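Local structure of mediator of RNA polymerase II transcription subunit 18 (Schizosaccharomyces pombe, 3C0T) at residues N20-T25 / S197-L202. The protein serves as a subunit of the Mediator complex, the coactivator that conveys signals from gene-specific regulatory proteins to the RNA polymerase II transcription machinery. Residues are numbered along the deposited sequence; the frame is centred on the assembly and turned at random.
Sequences NSLSKT and SAFCDL
The ring of Phe199 lies with one face against Ser21 of helix 15-25. Ser21 CB sits over that face, 3.5 Å from the ring centroid and 20° off the ring normal, in a CH-pi contact. Ser21 CB is displaced toward the rim, and its closest ring atom is Phe199 CE2, at 3.3 Å. Leu22 and Thr25 meet the same ring at its edge, near its plane. Leu22 CD2 is 3.7 Å from Phe199 CE1, an apolar contact. Thr25 OG1 comes within 4.3 Å of Phe199 CZ. Phe199 CG stands between its own backbone N and carbonyl carbon (chi1 50°), and this rotamer extends the ring from the loop to the helix.

No hydrogen bond joins the two segments. The hydroxyls beside the ring are satisfied within the helix: Ser21 OG bonds to Ala17 O, and Thr25 OG1 donates to Ser21 O at 3.2 Å. Ser21 O also accepts from Thr25 N, 3.0 Å away, and the two donors reach it from opposite faces of its carbonyl plane. Leu22 and Thr25 also touch Leu196 at the end of helix 179-196, and Arg14 NH2 bonds to Phe199 O. With an alanine in place of Phe199 the ring is gone, and a gap is likely to open between Ser21 CB, Leu22 CD2 and the loop.

The contact thus joins the C-terminal half of helix 15-25 to the loop after helix 179-196. Across these segments the attachment rests on dispersion and CH-pi packing around a single aromatic ring, with the serine and threonine hydroxyls turned to helix carbonyls.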
ATOM      1  N   ASN A  20     -13.096  -2.751 -15.186  1.00 46.73           N
ATOM      2  CA  ASN A  20     -13.495  -3.693 -16.232  1.00 47.83           C
ATOM      3  C   ASN A  20     -12.328  -3.930 -17.200  1.00 48.11           C
ATOM      4  O   ASN A  20     -12.120  -5.055 -17.658  1.00 47.26           O
ATOM      5  CB  ASN A  20     -14.718  -3.183 -16.998  1.00 48.98           C
ATOM      6  CG  ASN A  20     -16.007  -3.291 -16.188  1.00 53.90           C
ATOM      7  OD1 ASN A  20     -16.211  -4.259 -15.440  1.00 53.44           O
ATOM      8  ND2 ASN A  20     -16.891  -2.308 -16.351  1.00 52.82           N
ATOM      9  N   SER A  21     -11.568  -2.876 -17.508  1.00 47.10           N
ATOM     10  CA  SER A  21     -10.417  -3.021 -18.402  1.00 49.88           C
ATOM     11  C   SER A  21      -9.387  -3.945 -17.750  1.00 50.31           C
ATOM     12  O   SER A  21      -8.786  -4.786 -18.421  1.00 50.94           O
ATOM     13  CB  SER A  21      -9.763  -1.667 -18.685  1.00 50.18           C
ATOM     14  OG  SER A  21     -10.583  -0.852 -19.496  1.00 53.68           O
ATOM     15  N   LEU A  22      -9.191  -3.783 -16.441  1.00 48.50           N
ATOM     16  CA  LEU A  22      -8.242  -4.604 -15.711  1.00 48.13           C
ATOM     17  C   LEU A  22      -8.702  -6.057 -15.687  1.00 50.63           C
ATOM     18  O   LEU A  22      -7.875  -6.980 -15.729  1.00 50.09           O
ATOM     19  CB  LEU A  22      -8.070  -4.085 -14.281  1.00 44.98           C
ATOM     20  CG  LEU A  22      -7.383  -2.728 -14.072  1.00 45.00           C
ATOM     21  CD1 LEU A  22      -7.528  -2.304 -12.606  1.00 42.15           C
ATOM     22  CD2 LEU A  22      -5.909  -2.819 -14.454  1.00 40.95           C
ATOM     23  N   SER A  23     -10.017  -6.267 -15.620  1.00 51.70           N
ATOM     24  CA  SER A  23     -10.567  -7.624 -15.590  1.00 54.53           C
ATOM     25  C   SER A  23     -10.506  -8.264 -16.963  1.00 55.10           C
ATOM     26  O   SER A  23     -10.475  -9.486 -17.091  1.00 54.48           O
ATOM     27  CB  SER A  23     -12.023  -7.622 -15.106  1.00 55.07           C
ATOM     28  OG  SER A  23     -12.097  -7.447 -13.704  1.00 59.22           O
ATOM     29  N   LYS A  24     -10.502  -7.427 -17.989  1.00 57.23           N
ATOM     30  CA  LYS A  24     -10.448  -7.910 -19.355  1.00 59.86           C
ATOM     31  C   LYS A  24      -9.019  -8.274 -19.762  1.00 60.61           C
ATOM     32  O   LYS A  24      -8.821  -9.184 -20.565  1.00 61.13           O
ATOM     33  CB  LYS A  24     -11.006  -6.845 -20.302  1.00 62.30           C
ATOM     34  CG  LYS A  24     -10.756  -7.111 -21.781  1.00 67.56           C
ATOM     35  CD  LYS A  24     -11.353  -5.999 -22.636  1.00 72.40           C
ATOM     36  CE  LYS A  24     -10.786  -5.997 -24.058  1.00 75.91           C
ATOM     37  NZ  LYS A  24      -9.341  -5.597 -24.092  1.00 77.93           N
ATOM     38  N   THR A  25      -8.027  -7.584 -19.198  1.00 58.44           N
ATOM     39  CA  THR A  25      -6.641  -7.848 -19.560  1.00 57.03           C
ATOM     40  C   THR A  25      -5.772  -8.591 -18.547  1.00 56.28           C
ATOM     41  O   THR A  25      -4.744  -9.153 -18.926  1.00 57.82           O
ATOM     42  CB  THR A  25      -5.908  -6.539 -19.932  1.00 56.71           C
ATOM     43  OG1 THR A  25      -5.710  -5.746 -18.758  1.00 58.28           O
ATOM     44  CG2 THR A  25      -6.725  -5.739 -20.929  1.00 58.21           C
ATOM     45  N   SER A 197      -1.361   0.995 -20.373  1.00 51.87           N
ATOM     46  CA  SER A 197      -1.181   2.354 -20.879  1.00 50.60           C
ATOM     47  C   SER A 197      -2.391   2.903 -21.616  1.00 50.47           C
ATOM     48  O   SER A 197      -2.519   4.112 -21.783  1.00 50.94           O
ATOM     49  CB  SER A 197       0.028   2.403 -21.811  1.00 50.74           C
ATOM     50  OG  SER A 197      -0.173   1.539 -22.922  1.00 50.81           O
ATOM     51  N   ALA A 198      -3.268   2.018 -22.074  1.00 51.52           N
ATOM     52  CA  ALA A 198      -4.459   2.447 -22.801  1.00 53.99           C
ATOM     53  C   ALA A 198      -5.472   3.105 -21.875  1.00 55.34           C
ATOM     54  O   ALA A 198      -6.361   3.819 -22.340  1.00 55.94           O
ATOM     55  CB  ALA A 198      -5.106   1.259 -23.511  1.00 52.87           C
ATOM     56  N   PHE A 199      -5.348   2.869 -20.571  1.00 55.97           N
ATOM     57  CA  PHE A 199      -6.298   3.457 -19.635  1.00 58.62           C
ATOM     58  C   PHE A 199      -5.750   3.991 -18.321  1.00 58.91           C
ATOM     59  O   PHE A 199      -6.518   4.305 -17.423  1.00 60.85           O
ATOM     60  CB  PHE A 199      -7.436   2.473 -19.353  1.00 57.63           C
ATOM     61  CG  PHE A 199      -6.973   1.098 -18.977  1.00 56.62           C
ATOM     62  CD1 PHE A 199      -6.520   0.830 -17.690  1.00 56.85           C
ATOM     63  CD2 PHE A 199      -6.996   0.069 -19.917  1.00 54.81           C
ATOM     64  CE1 PHE A 199      -6.096  -0.447 -17.342  1.00 58.28           C
ATOM     65  CE2 PHE A 199      -6.575  -1.210 -19.585  1.00 55.39           C
ATOM     66  CZ  PHE A 199      -6.124  -1.473 -18.295  1.00 57.85           C
ATOM     67  N   CYS A 200      -4.433   4.098 -18.200  1.00 60.02           N
ATOM     68  CA  CYS A 200      -3.841   4.634 -16.980  1.00 61.66           C
ATOM     69  C   CYS A 200      -2.353   4.863 -17.136  1.00 61.14           C
ATOM     70  O   CYS A 200      -1.632   3.977 -17.584  1.00 62.07           O
ATOM     71  CB  CYS A 200      -4.067   3.703 -15.785  1.00 62.01           C
ATOM     72  SG  CYS A 200      -3.404   4.410 -14.232  1.00 66.76           S
ATOM     73  N   ASP A 201      -1.893   6.046 -16.754  1.00 61.19           N
ATOM     74  CA  ASP A 201      -0.483   6.362 -16.862  1.00 63.12           C
ATOM     75  C   ASP A 201       0.257   5.919 -15.609  1.00 63.51           C
ATOM     76  O   ASP A 201      -0.042   6.364 -14.499  1.00 64.48           O
ATOM     77  CB  ASP A 201      -0.281   7.862 -17.090  1.00 64.90           C
ATOM     78  CG  ASP A 201       1.188   8.236 -17.237  1.00 69.23           C
ATOM     79  OD1 ASP A 201       1.888   7.637 -18.089  1.00 69.87           O
ATOM     80  OD2 ASP A 201       1.646   9.134 -16.498  1.00 73.06           O
ATOM     81  N   LEU A 202       1.227   5.032 -15.800  1.00 62.30           N
ATOM     82  CA  LEU A 202       2.018   4.517 -14.696  1.00 62.05           C
ATOM     83  C   LEU A 202       3.442   5.054 -14.742  1.00 63.48           C
ATOM     84  O   LEU A 202       4.102   5.024 -15.788  1.00 65.56           O
ATOM     85  CB  LEU A 202       2.040   2.990 -14.737  1.00 57.78           C
ATOM     86  CG  LEU A 202       0.704   2.268 -14.543  1.00 57.52           C
ATOM     87  CD1 LEU A 202       0.907   0.770 -14.752  1.00 56.71           C
ATOM     88  CD2 LEU A 202       0.155   2.548 -13.145  1.00 54.50           C
TER